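Local coordinates for SufE-like protein 1, chloroplastic/mitochondrial (Arabidopsis thaliana, PDB 4PUI) that takes part in cysteine desulfurization in chloroplast and mitochondrion, activating the chloroplast desulfurase, to supply sulfur for iron-sulfur clusters; the chain here is its BolA-like domain, at residues 12-17 against 73-78; 20-25 against 53-58; 48-53 against 81-86. All blocks are in the same frame, centred on the assembly; numbering follows the deposited sequence.

The three contacts belong to one BolA-like domain. Contacts 2 and 3 lie in its small mixed sheet, ordered 22-27, 49-55, 85-91, and share strand 49-55: contact 2 pairs it antiparallel with 22-27, contact 3 in parallel with 85-91. Contact 1 lies in the helical layer packed on the sheet, joining helix 5-18 to the junction of helices 64-74 and 76-79. Centres of contacts 2 and 3 are about 16 Å apart, and that of contact 1 is about 12 Å from each. Along the chain, contact 2 nests within the loop closed by contact 1, whereas contact 3 crosses both. L14 and L75 reach L23, L52 and L86, making helices and sheet one core.

Contact 1: residues 12-17 against 73-78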
ATOM      1  N   GLU A  12       8.692  -1.483   2.508  1.00 17.70           N
ATOM      2  CA  GLU A  12       9.961  -1.470   1.779  1.00 21.35           C
ATOM      3  C   GLU A  12       9.759  -1.520   0.259  1.00 19.16           C
ATOM      4  O   GLU A  12      10.488  -0.859  -0.498  1.00 19.07           O
ATOM      5  CB  GLU A  12      10.871  -2.606   2.254  1.00 29.01           C
ATOM      6  CG  GLU A  12      11.567  -2.288   3.566  1.00 36.51           C
ATOM      7  CD  GLU A  12      12.236  -3.494   4.193  1.00 46.13           C
ATOM      8  OE1 GLU A  12      12.741  -4.351   3.438  1.00 47.62           O
ATOM      9  OE2 GLU A  12      12.254  -3.579   5.444  1.00 47.28           O
ATOM     10  N   LYS A  13       8.781  -2.301  -0.180  1.00 19.06           N
ATOM     11  CA  LYS A  13       8.489  -2.432  -1.605  1.00 19.93           C
ATOM     12  C   LYS A  13       8.015  -1.092  -2.174  1.00 18.49           C
ATOM     13  O   LYS A  13       8.453  -0.669  -3.241  1.00 17.61           O
ATOM     14  CB  LYS A  13       7.436  -3.514  -1.839  1.00 18.92           C
ATOM     15  CG  LYS A  13       7.025  -3.722  -3.306  1.00 21.84           C
ATOM     16  CD  LYS A  13       8.163  -4.285  -4.138  1.00 25.53           C
ATOM     17  CE  LYS A  13       7.728  -4.561  -5.569  1.00 29.82           C
ATOM     18  NZ  LYS A  13       7.365  -5.988  -5.804  1.00 32.65           N
ATOM     19  N   LEU A  14       7.119  -0.426  -1.460  1.00 17.33           N
ATOM     20  CA  LEU A  14       6.617   0.854  -1.946  1.00 16.94           C
ATOM     21  C   LEU A  14       7.691   1.931  -1.926  1.00 17.14           C
ATOM     22  O   LEU A  14       7.750   2.758  -2.839  1.00 17.99           O
ATOM     23  CB  LEU A  14       5.406   1.295  -1.135  1.00 16.95           C
ATOM     24  CG  LEU A  14       4.238   0.308  -1.194  1.00 17.05           C
ATOM     25  CD1 LEU A  14       3.147   0.726  -0.229  1.00 19.19           C
ATOM     26  CD2 LEU A  14       3.689   0.179  -2.612  1.00 17.85           C
ATOM     27  N   GLU A  15       8.519   1.933  -0.886  1.00 17.03           N
ATOM     28  CA  GLU A  15       9.644   2.864  -0.808  1.00 20.09           C
ATOM     29  C   GLU A  15      10.590   2.645  -1.989  1.00 20.95           C
ATOM     30  O   GLU A  15      11.008   3.597  -2.647  1.00 23.28           O
ATOM     31  CB  GLU A  15      10.411   2.697   0.511  1.00 24.62           C
ATOM     32  CG  GLU A  15       9.682   3.244   1.722  1.00 24.99           C
ATOM     33  CD  GLU A  15      10.359   2.911   3.028  1.00 33.31           C
ATOM     34  OE1 GLU A  15      11.215   2.002   3.045  1.00 36.98           O
ATOM     35  OE2 GLU A  15      10.031   3.564   4.039  1.00 34.07           O
ATOM     36  N   LYS A  16      10.922   1.385  -2.245  1.00 21.30           N
ATOM     37  CA  LYS A  16      11.875   1.046  -3.291  1.00 22.61           C
ATOM     38  C   LYS A  16      11.351   1.421  -4.675  1.00 22.74           C
ATOM     39  O   LYS A  16      12.087   1.963  -5.498  1.00 24.16           O
ATOM     40  CB  LYS A  16      12.206  -0.446  -3.253  1.00 28.15           C
ATOM     41  CG  LYS A  16      13.307  -0.826  -4.223  1.00 40.11           C
ATOM     42  CD  LYS A  16      12.882  -1.946  -5.148  1.00 41.64           C
ATOM     43  CE  LYS A  16      13.318  -3.296  -4.615  1.00 42.57           C
ATOM     44  NZ  LYS A  16      13.349  -4.316  -5.700  1.00 47.77           N
ATOM     45  N   GLU A  17      10.079   1.143  -4.934  1.00 18.74           N
ATOM     46  CA  GLU A  17       9.549   1.347  -6.285  1.00 18.57           C
ATOM     47  C   GLU A  17       8.965   2.730  -6.544  1.00 19.68           C
ATOM     48  O   GLU A  17       8.996   3.204  -7.682  1.00 20.05           O
ATOM     49  CB  GLU A  17       8.519   0.279  -6.646  1.00 18.08           C
ATOM     50  CG  GLU A  17       9.127  -1.119  -6.795  1.00 16.95           C
ATOM     51  CD  GLU A  17      10.170  -1.216  -7.909  1.00 26.23           C
ATOM     52  OE1 GLU A  17      10.100  -0.436  -8.880  1.00 20.37           O
ATOM     53  OE2 GLU A  17      11.066  -2.078  -7.816  1.00 28.29           O
ATOM     54  N   ASP A  73      -0.447  -4.491  -8.318  1.00 15.73           N
ATOM     55  CA  ASP A  73       0.571  -5.217  -9.081  1.00 17.32           C
ATOM     56  C   ASP A  73       1.886  -5.321  -8.311  1.00 19.74           C
ATOM     57  O   ASP A  73       2.531  -6.375  -8.289  1.00 19.16           O
ATOM     58  CB  ASP A  73       0.794  -4.543 -10.439  1.00 19.57           C
ATOM     59  CG  ASP A  73       1.985  -5.111 -11.188  1.00 25.96           C
ATOM     60  OD1 ASP A  73       1.909  -6.271 -11.611  1.00 24.58           O
ATOM     61  OD2 ASP A  73       2.998  -4.394 -11.361  1.00 27.44           O
ATOM     62  N   LEU A  74       2.293  -4.225  -7.677  1.00 17.58           N
ATOM     63  CA  LEU A  74       3.540  -4.222  -6.921  1.00 17.22           C
ATOM     64  C   LEU A  74       3.485  -5.172  -5.741  1.00 18.48           C
ATOM     65  O   LEU A  74       4.510  -5.710  -5.312  1.00 20.31           O
ATOM     66  CB  LEU A  74       3.842  -2.824  -6.389  1.00 19.25           C
ATOM     67  CG  LEU A  74       4.194  -1.755  -7.413  1.00 21.14           C
ATOM     68  CD1 LEU A  74       4.333  -0.418  -6.707  1.00 22.58           C
ATOM     69  CD2 LEU A  74       5.468  -2.116  -8.161  1.00 22.43           C
ATOM     70  N   LEU A  75       2.288  -5.365  -5.201  1.00 16.05           N
ATOM     71  CA  LEU A  75       2.141  -6.137  -3.979  1.00 17.08           C
ATOM     72  C   LEU A  75       1.491  -7.487  -4.215  1.00 18.78           C
ATOM     73  O   LEU A  75       1.031  -8.122  -3.269  1.00 19.84           O
ATOM     74  CB  LEU A  75       1.337  -5.345  -2.944  1.00 17.09           C
ATOM     75  CG  LEU A  75       1.983  -4.017  -2.525  1.00 17.58           C
ATOM     76  CD1 LEU A  75       1.105  -3.269  -1.534  1.00 18.08           C
ATOM     77  CD2 LEU A  75       3.361  -4.279  -1.939  1.00 18.30           C
ATOM     78  N   GLN A  76       1.471  -7.938  -5.468  1.00 18.12           N
ATOM     79  CA  GLN A  76       0.692  -9.119  -5.812  1.00 18.00           C
ATOM     80  C   GLN A  76       1.172 -10.363  -5.082  1.00 19.32           C
ATOM     81  O   GLN A  76       0.373 -11.235  -4.769  1.00 21.59           O
ATOM     82  CB  GLN A  76       0.671  -9.359  -7.324  1.00 20.09           C
ATOM     83  CG  GLN A  76       2.011  -9.649  -7.931  1.00 22.50           C
ATOM     84  CD  GLN A  76       1.907  -9.887  -9.422  1.00 28.57           C
ATOM     85  OE1 GLN A  76       1.546 -10.983  -9.874  1.00 28.91           O
ATOM     86  NE2 GLN A  76       2.217  -8.861 -10.200  1.00 24.62           N
ATOM     87  N   ASP A  77       2.461 -10.435  -4.775  1.00 19.50           N
ATOM     88  CA  ASP A  77       2.963 -11.646  -4.114  1.00 23.11           C
ATOM     89  C   ASP A  77       2.402 -11.773  -2.701  1.00 22.23           C
ATOM     90  O   ASP A  77       2.180 -12.877  -2.221  1.00 22.82           O
ATOM     91  CB  ASP A  77       4.485 -11.684  -4.118  1.00 30.44           C
ATOM     92  CG  ASP A  77       5.041 -12.059  -5.476  1.00 34.30           C
ATOM     93  OD1 ASP A  77       4.360 -12.811  -6.206  1.00 40.50           O
ATOM     94  OD2 ASP A  77       6.148 -11.596  -5.817  1.00 37.87           O
ATOM     95  N   GLU A  78       2.144 -10.640  -2.057  1.00 19.34           N
ATOM     96  CA  GLU A  78       1.498 -10.646  -0.740  1.00 19.57           C
ATOM     97  C   GLU A  78       0.044 -11.066  -0.878  1.00 20.71           C
ATOM     98  O   GLU A  78      -0.467 -11.860  -0.083  1.00 20.90           O
ATOM     99  CB  GLU A  78       1.573  -9.260  -0.085  1.00 18.49           C
ATOM    100  CG  GLU A  78       2.987  -8.683   0.034  1.00 18.15           C
ATOM    101  CD  GLU A  78       3.858  -9.440   1.012  1.00 20.04           C
ATOM    102  OE1 GLU A  78       3.328 -10.254   1.791  1.00 21.03           O
ATOM    103  OE2 GLU A  78       5.086  -9.203   1.009  1.00 21.03           O
TER
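K13 NZ donates to L74 O at 2.9 Å, the one hydrogen bond between residues 12-17 and 73-78. The amine lies in the carbonyl plane on a lone pair, with a C=O...N angle of 143°. CG of K13 is anti to the backbone N (chi1 179°), and bends at chi2 and chi4 then bring the end of the chain to the oxygen. The acceptor belongs to the last residue of helix 64-74, since L75 is the first to leave helical backbone angles; a positive charge here would probably be favoured by the partial negative charge of that helix end. D77 OD2 stands 5.7 Å from the same NZ, too far for a salt bridge but near enough that it may add to the attraction.

The apolar part lies beside this bond. L74 divides its two methyls: CD2 comes to 4.0 Å from E17 CG, the aliphatic part of that acidic side chain, while CD1 comes to 4.2 Å from L14 CD2. L75 runs past K13 in the opposite direction, its CD2 4.0 Å from K13 CG, and its CD1 is 4.4 Å from L14 CD2. These spacings describe moderate packing, with 264 Å² buried in all. L14 and L75 both continue onto L52 of strand 49-55, and E78 makes salt bridges with R6 and R9 of helix 5-18. Helix 5-18 and the junction of helices 64-74 and 76-79 thus lie together on one side of the sheet, the helix layer of the α+β fold of BolA-like domains.

Contact 2: residues 20-25 against 53-58; sequences PVELEV and RIVSDA
L23 and I54 form the core-facing side of this antiparallel pairing, side by side and pointing the same way, with L23 CD1 3.8 Å from I54 CG1. CG2 of I54 meets P20 CB at 3.9 Å, and L14 of helix 5-18 touches both L23 and I54. The backbones are regular: E22 with V55 and E24 with R53 are hydrogen-bonded pairs, L23 with I54 a non-hydrogen-bonded one, and the strand segments run 166° apart. V55 N to E22 O is almost straight. At the end of the pairing V21 and E22 both face V55, a classic beta bulge, where V21 N reaches V55 O only by a weak bond. Packing is nevertheless tight round V55, a buried apolar patch on the other face: V21 CG2 lies 3.6 Å from V55 CG1, and E22 CB 3.7 Å from V55 CG2.

The rest of that face, E22, E24 and R53, is polar and more open. R53 NH1 donates to E22 OE1 at 2.8 Å in a salt bridge, straight to within 11° and meeting the oxygen nearly along its C-O axis. The carboxylate and guanidinium planes are only 24° apart. One water closes a ring, donating to E22 OE1 at 2.7 Å and accepting from R53 NH2 at 2.9 Å. E24 OE1 stays 5.8 Å from R53 NE.

Such a hydrated, nearly coplanar ion pair would probably restrain the rotation of both groups, and the second grip on OE1 is likely to favour a charged carboxylate at E22.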
ATOM      1  N   PRO A  20       8.182   7.414  -2.321  1.00 20.91           N
ATOM      2  CA  PRO A  20       7.112   8.359  -1.980  1.00 19.30           C
ATOM      3  C   PRO A  20       7.601   9.458  -1.048  1.00 21.58           C
ATOM      4  O   PRO A  20       8.432   9.213  -0.168  1.00 22.73           O
ATOM      5  CB  PRO A  20       6.079   7.476  -1.267  1.00 22.20           C
ATOM      6  CG  PRO A  20       6.888   6.358  -0.682  1.00 28.21           C
ATOM      7  CD  PRO A  20       8.014   6.108  -1.648  1.00 21.03           C
ATOM      8  N   VAL A  21       7.110  10.674  -1.252  1.00 20.70           N
ATOM      9  CA  VAL A  21       7.404  11.738  -0.299  1.00 21.81           C
ATOM     10  C   VAL A  21       6.698  11.516   1.036  1.00 22.22           C
ATOM     11  O   VAL A  21       7.209  11.903   2.091  1.00 22.49           O
ATOM     12  CB  VAL A  21       7.081  13.136  -0.859  1.00 30.13           C
ATOM     13  CG1 VAL A  21       8.038  13.476  -1.985  1.00 37.07           C
ATOM     14  CG2 VAL A  21       5.654  13.218  -1.329  1.00 25.07           C
ATOM     15  N   GLU A  22       5.521  10.894   0.982  1.00 20.35           N
ATOM     16  CA  GLU A  22       4.772  10.549   2.176  1.00 20.29           C
ATOM     17  C   GLU A  22       4.289   9.115   2.006  1.00 20.33           C
ATOM     18  O   GLU A  22       3.792   8.753   0.945  1.00 18.99           O
ATOM     19  CB  GLU A  22       3.586  11.503   2.347  1.00 19.64           C
ATOM     20  CG  GLU A  22       4.048  12.950   2.415  1.00 21.44           C
ATOM     21  CD  GLU A  22       2.947  13.961   2.687  1.00 22.87           C
ATOM     22  OE1 GLU A  22       1.785  13.579   2.941  1.00 22.88           O
ATOM     23  OE2 GLU A  22       3.271  15.165   2.656  1.00 25.18           O
ATOM     24  N   LEU A  23       4.456   8.308   3.046  1.00 19.60           N
ATOM     25  CA  LEU A  23       4.000   6.922   3.007  1.00 17.52           C
ATOM     26  C   LEU A  23       3.494   6.472   4.369  1.00 17.62           C
ATOM     27  O   LEU A  23       4.192   6.605   5.384  1.00 19.99           O
ATOM     28  CB  LEU A  23       5.128   5.991   2.548  1.00 18.93           C
ATOM     29  CG  LEU A  23       4.805   4.487   2.531  1.00 17.47           C
ATOM     30  CD1 LEU A  23       3.684   4.135   1.556  1.00 17.94           C
ATOM     31  CD2 LEU A  23       6.078   3.696   2.213  1.00 17.36           C
ATOM     32  N   GLU A  24       2.274   5.941   4.398  1.00 21.27           N
ATOM     33  CA  GLU A  24       1.744   5.342   5.612  1.00 18.05           C
ATOM     34  C   GLU A  24       1.217   3.950   5.302  1.00 17.22           C
ATOM     35  O   GLU A  24       0.467   3.765   4.353  1.00 18.16           O
ATOM     36  CB  GLU A  24       0.618   6.183   6.212  1.00 22.22           C
ATOM     37  CG  GLU A  24       0.009   5.542   7.461  1.00 23.02           C
ATOM     38  CD  GLU A  24      -1.096   6.374   8.090  1.00 30.91           C
ATOM     39  OE1 GLU A  24      -1.437   7.436   7.533  1.00 29.11           O
ATOM     40  OE2 GLU A  24      -1.617   5.962   9.150  1.00 32.15           O
ATOM     41  N   VAL A  25       1.625   2.982   6.113  1.00 18.75           N
ATOM     42  CA  VAL A  25       1.191   1.599   5.964  1.00 18.94           C
ATOM     43  C   VAL A  25       0.607   1.222   7.309  1.00 21.69           C
ATOM     44  O   VAL A  25       1.326   1.117   8.300  1.00 21.82           O
ATOM     45  CB  VAL A  25       2.380   0.663   5.601  1.00 18.32           C
ATOM     46  CG1 VAL A  25       1.941  -0.809   5.606  1.00 18.19           C
ATOM     47  CG2 VAL A  25       2.973   1.052   4.244  1.00 19.14           C
ATOM     48  N   ARG A  53      -1.540   4.971   2.511  1.00 18.76           N
ATOM     49  CA  ARG A  53      -1.618   6.322   1.971  1.00 17.89           C
ATOM     50  C   ARG A  53      -0.268   6.635   1.353  1.00 17.17           C
ATOM     51  O   ARG A  53       0.753   6.618   2.041  1.00 18.13           O
ATOM     52  CB  ARG A  53      -1.958   7.353   3.047  1.00 16.92           C
ATOM     53  CG  ARG A  53      -2.097   8.785   2.492  1.00 18.03           C
ATOM     54  CD  ARG A  53      -2.311   9.782   3.614  1.00 19.47           C
ATOM     55  NE  ARG A  53      -2.519  11.155   3.152  1.00 22.33           N
ATOM     56  CZ  ARG A  53      -1.535  12.016   2.928  1.00 23.25           C
ATOM     57  NH1 ARG A  53      -0.283  11.633   3.090  1.00 20.31           N
ATOM     58  NH2 ARG A  53      -1.803  13.263   2.538  1.00 22.93           N
ATOM     59  N   ILE A  54      -0.263   6.878   0.047  1.00 16.07           N
ATOM     60  CA  ILE A  54       0.982   7.064  -0.689  1.00 16.64           C
ATOM     61  C   ILE A  54       0.934   8.352  -1.472  1.00 15.63           C
ATOM     62  O   ILE A  54       0.035   8.542  -2.280  1.00 17.58           O
ATOM     63  CB  ILE A  54       1.195   5.922  -1.695  1.00 15.86           C
ATOM     64  CG1 ILE A  54       0.884   4.586  -1.026  1.00 17.50           C
ATOM     65  CG2 ILE A  54       2.630   5.954  -2.303  1.00 16.75           C
ATOM     66  CD1 ILE A  54       0.810   3.415  -2.000  1.00 19.88           C
ATOM     67  N   VAL A  55       1.921   9.215  -1.247  1.00 18.11           N
ATOM     68  CA  VAL A  55       2.086  10.411  -2.072  1.00 19.04           C
ATOM     69  C   VAL A  55       3.361  10.247  -2.905  1.00 16.64           C
ATOM     70  O   VAL A  55       4.466  10.202  -2.361  1.00 17.58           O
ATOM     71  CB  VAL A  55       2.156  11.694  -1.225  1.00 22.07           C
ATOM     72  CG1 VAL A  55       2.199  12.910  -2.140  1.00 19.81           C
ATOM     73  CG2 VAL A  55       0.950  11.780  -0.281  1.00 22.07           C
ATOM     74  N   SER A  56       3.201  10.107  -4.220  1.00 19.56           N
ATOM     75  CA  SER A  56       4.348   9.834  -5.095  1.00 18.78           C
ATOM     76  C   SER A  56       4.178  10.491  -6.443  1.00 19.40           C
ATOM     77  O   SER A  56       3.061  10.523  -6.972  1.00 18.21           O
ATOM     78  CB  SER A  56       4.514   8.327  -5.322  1.00 20.64           C
ATOM     79  OG  SER A  56       5.539   8.025  -6.266  1.00 23.07           O
ATOM     80  N   ASP A  57       5.303  10.961  -6.996  1.00 21.57           N
ATOM     81  CA  ASP A  57       5.418  11.427  -8.378  1.00 24.04           C
ATOM     82  C   ASP A  57       4.891  10.412  -9.383  1.00 20.95           C
ATOM     83  O   ASP A  57       4.411  10.778 -10.461  1.00 20.50           O
ATOM     84  CB  ASP A  57       6.895  11.595  -8.739  1.00 33.62           C
ATOM     85  CG  ASP A  57       7.515  12.802  -8.131  1.00 46.69           C
ATOM     86  OD1 ASP A  57       6.793  13.579  -7.477  1.00 48.69           O
ATOM     87  OD2 ASP A  57       8.738  12.976  -8.329  1.00 52.61           O
ATOM     88  N   ALA A  58       5.047   9.134  -9.050  1.00 20.10           N
ATOM     89  CA  ALA A  58       4.794   8.050  -9.993  1.00 20.54           C
ATOM     90  C   ALA A  58       3.335   7.969 -10.424  1.00 18.43           C
ATOM     91  O   ALA A  58       3.021   7.339 -11.425  1.00 20.16           O
ATOM     92  CB  ALA A  58       5.265   6.715  -9.407  1.00 22.00           C
TER
HETATM   93  O   HOH W   1      -0.071  15.466   3.413  1.00 21.18           O

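Contact 3: residues 48-53 against 81-86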
ATOM      1  N   THR A  48      -3.705  -9.278   7.450  1.00 27.17           N
ATOM      2  CA  THR A  48      -4.585  -9.549   6.322  1.00 26.54           C
ATOM      3  C   THR A  48      -5.133  -8.275   5.689  1.00 23.15           C
ATOM      4  O   THR A  48      -5.539  -8.284   4.532  1.00 25.73           O
ATOM      5  CB  THR A  48      -5.789 -10.386   6.773  1.00 29.04           C
ATOM      6  OG1 THR A  48      -6.440  -9.713   7.853  1.00 30.93           O
ATOM      7  CG2 THR A  48      -5.339 -11.760   7.235  1.00 32.05           C
ATOM      8  N   HIS A  49      -5.143  -7.180   6.446  1.00 25.41           N
ATOM      9  CA  HIS A  49      -5.731  -5.934   5.975  1.00 25.32           C
ATOM     10  C   HIS A  49      -4.858  -4.735   6.314  1.00 21.71           C
ATOM     11  O   HIS A  49      -4.472  -4.553   7.467  1.00 22.26           O
ATOM     12  CB  HIS A  49      -7.111  -5.733   6.604  1.00 32.07           C
ATOM     13  CG  HIS A  49      -8.126  -6.740   6.163  1.00 34.73           C
ATOM     14  ND1 HIS A  49      -8.117  -8.045   6.599  1.00 37.82           N
ATOM     15  CD2 HIS A  49      -9.180  -6.633   5.318  1.00 39.23           C
ATOM     16  CE1 HIS A  49      -9.120  -8.701   6.044  1.00 42.16           C
ATOM     17  NE2 HIS A  49      -9.778  -7.867   5.258  1.00 41.01           N
ATOM     18  N   PHE A  50      -4.554  -3.920   5.308  1.00 25.16           N
ATOM     19  CA  PHE A  50      -3.796  -2.695   5.528  1.00 22.58           C
ATOM     20  C   PHE A  50      -4.474  -1.511   4.864  1.00 20.99           C
ATOM     21  O   PHE A  50      -5.130  -1.662   3.834  1.00 23.18           O
ATOM     22  CB  PHE A  50      -2.379  -2.807   4.967  1.00 19.11           C
ATOM     23  CG  PHE A  50      -1.511  -3.794   5.696  1.00 18.81           C
ATOM     24  CD1 PHE A  50      -1.585  -5.149   5.418  1.00 20.48           C
ATOM     25  CD2 PHE A  50      -0.615  -3.355   6.666  1.00 19.74           C
ATOM     26  CE1 PHE A  50      -0.780  -6.061   6.106  1.00 20.31           C
ATOM     27  CE2 PHE A  50       0.196  -4.248   7.347  1.00 19.76           C
ATOM     28  CZ  PHE A  50       0.113  -5.612   7.065  1.00 19.43           C
ATOM     29  N   ASN A  51      -4.315  -0.341   5.475  1.00 21.85           N
ATOM     30  CA  ASN A  51      -4.624   0.921   4.820  1.00 22.97           C
ATOM     31  C   ASN A  51      -3.314   1.521   4.351  1.00 20.15           C
ATOM     32  O   ASN A  51      -2.361   1.604   5.124  1.00 22.38           O
ATOM     33  CB  ASN A  51      -5.308   1.911   5.778  1.00 26.04           C
ATOM     34  CG  ASN A  51      -6.683   1.441   6.243  1.00 26.19           C
ATOM     35  OD1 ASN A  51      -7.380   0.727   5.525  1.00 27.52           O
ATOM     36  ND2 ASN A  51      -7.078   1.849   7.447  1.00 28.86           N
ATOM     37  N   LEU A  52      -3.265   1.940   3.088  1.00 18.96           N
ATOM     38  CA  LEU A  52      -2.077   2.588   2.532  1.00 16.74           C
ATOM     39  C   LEU A  52      -2.396   4.029   2.121  1.00 18.63           C
ATOM     40  O   LEU A  52      -3.402   4.275   1.458  1.00 19.46           O
ATOM     41  CB  LEU A  52      -1.616   1.848   1.290  1.00 16.02           C
ATOM     42  CG  LEU A  52      -1.331   0.356   1.418  1.00 17.72           C
ATOM     43  CD1 LEU A  52      -0.872  -0.225   0.083  1.00 18.44           C
ATOM     44  CD2 LEU A  52      -0.279   0.113   2.484  1.00 18.67           C
ATOM     45  N   ARG A  53      -1.540   4.971   2.511  1.00 18.76           N
ATOM     46  CA  ARG A  53      -1.618   6.322   1.971  1.00 17.89           C
ATOM     47  C   ARG A  53      -0.268   6.635   1.353  1.00 17.17           C
ATOM     48  O   ARG A  53       0.753   6.618   2.041  1.00 18.13           O
ATOM     49  CB  ARG A  53      -1.958   7.353   3.047  1.00 16.92           C
ATOM     50  CG  ARG A  53      -2.097   8.785   2.492  1.00 18.03           C
ATOM     51  CD  ARG A  53      -2.311   9.782   3.614  1.00 19.47           C
ATOM     52  NE  ARG A  53      -2.519  11.155   3.152  1.00 22.33           N
ATOM     53  CZ  ARG A  53      -1.535  12.016   2.928  1.00 23.25           C
ATOM     54  NH1 ARG A  53      -0.283  11.633   3.090  1.00 20.31           N
ATOM     55  NH2 ARG A  53      -1.803  13.263   2.538  1.00 22.93           N
ATOM     56  N   SER A  81      -0.627 -14.711  -0.917  1.00 23.83           N
ATOM     57  CA  SER A  81      -0.077 -15.489   0.197  1.00 23.84           C
ATOM     58  C   SER A  81      -0.465 -14.988   1.581  1.00 21.24           C
ATOM     59  O   SER A  81       0.321 -15.092   2.531  1.00 22.31           O
ATOM     60  CB  SER A  81       1.451 -15.605   0.092  1.00 27.03           C
ATOM     61  OG  SER A  81       2.070 -14.330   0.073  1.00 28.44           O
ATOM     62  N   GLY A  82      -1.669 -14.449   1.705  1.00 22.62           N
ATOM     63  CA  GLY A  82      -2.192 -14.141   3.020  1.00 22.96           C
ATOM     64  C   GLY A  82      -2.764 -12.752   3.170  1.00 24.07           C
ATOM     65  O   GLY A  82      -3.556 -12.512   4.077  1.00 23.54           O
ATOM     66  N   LEU A  83      -2.346 -11.828   2.304  1.00 22.30           N
ATOM     67  CA  LEU A  83      -2.895 -10.477   2.312  1.00 23.11           C
ATOM     68  C   LEU A  83      -4.261 -10.500   1.636  1.00 24.73           C
ATOM     69  O   LEU A  83      -4.386 -10.968   0.508  1.00 25.37           O
ATOM     70  CB  LEU A  83      -1.963  -9.514   1.575  1.00 18.06           C
ATOM     71  CG  LEU A  83      -2.420  -8.060   1.454  1.00 18.30           C
ATOM     72  CD1 LEU A  83      -2.643  -7.511   2.835  1.00 18.82           C
ATOM     73  CD2 LEU A  83      -1.383  -7.207   0.686  1.00 17.69           C
ATOM     74  N   HIS A  84      -5.283 -10.018   2.339  1.00 23.34           N
ATOM     75  CA  HIS A  84      -6.642 -10.097   1.831  1.00 27.52           C
ATOM     76  C   HIS A  84      -7.092  -8.818   1.150  1.00 31.17           C
ATOM     77  O   HIS A  84      -7.647  -8.860   0.049  1.00 30.83           O
ATOM     78  CB  HIS A  84      -7.620 -10.442   2.950  1.00 29.64           C
ATOM     79  CG  HIS A  84      -7.491 -11.844   3.456  1.00 33.31           C
ATOM     80  ND1 HIS A  84      -6.671 -12.775   2.860  1.00 36.11           N
ATOM     81  CD2 HIS A  84      -8.081 -12.468   4.503  1.00 32.63           C
ATOM     82  CE1 HIS A  84      -6.762 -13.918   3.520  1.00 33.43           C
ATOM     83  NE2 HIS A  84      -7.600 -13.756   4.522  1.00 34.21           N
ATOM     84  N   ALA A  85      -6.841  -7.681   1.794  1.00 29.94           N
ATOM     85  CA  ALA A  85      -7.361  -6.417   1.284  1.00 26.57           C
ATOM     86  C   ALA A  85      -6.410  -5.268   1.525  1.00 25.33           C
ATOM     87  O   ALA A  85      -5.746  -5.202   2.561  1.00 25.00           O
ATOM     88  CB  ALA A  85      -8.706  -6.115   1.916  1.00 31.01           C
ATOM     89  N   LEU A  86      -6.360  -4.359   0.562  1.00 26.41           N
ATOM     90  CA  LEU A  86      -5.643  -3.105   0.727  1.00 24.20           C
ATOM     91  C   LEU A  86      -6.604  -1.952   0.476  1.00 23.35           C
ATOM     92  O   LEU A  86      -7.268  -1.908  -0.558  1.00 28.22           O
ATOM     93  CB  LEU A  86      -4.481  -2.994  -0.255  1.00 24.04           C
ATOM     94  CG  LEU A  86      -3.326  -3.973  -0.075  1.00 23.26           C
ATOM     95  CD1 LEU A  86      -2.467  -4.002  -1.329  1.00 21.44           C
ATOM     96  CD2 LEU A  86      -2.516  -3.590   1.144  1.00 22.05           C
TER
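H49 and H84 stand with their ring planes 85° apart and their centroids 6.0 Å apart, obliquely, neither stacked nor edge-to-face. CB of H84 approaches the H49 ring obliquely and off-centre, 4.3 Å from its centroid, in a CH-pi contact, and A85 CB comes to 3.5 Å from H49 CD2. T48 lies alongside H84, its CG2 over one face of that ring and offset toward the rim. In the plane of the H49 ring, ND1 shares a 2.7 Å hydrogen bond with T48 OG1, which holds the imidazole's rotation; H32 stacks on the same ring. An alanine at H49 would probably leave T48 OG1 without this partner, open a gap beside H84 CB and A85 CB, and remove the stack with H32.

The opposite face is apolar. L83 CD1 meets the F50 ring at its edge, 3.7 Å from F50 CD1, while L86 CD2 touches both F50 CB and L52 CD1 at 3.9 Å. L75 packs on L52 and L86 from the helix layer.

Between the two faces, T48 O accepts both H84 N at 2.8 Å and A85 N at 3.1 Å, and F50 N reaches A85 O by a longer bond. H49 with A85 and F50 with L86 are parallel bridges; with helices 64-74 and 76-79 between the paired strands, the connection is a beta-alpha-beta crossover, as in the BolA fold.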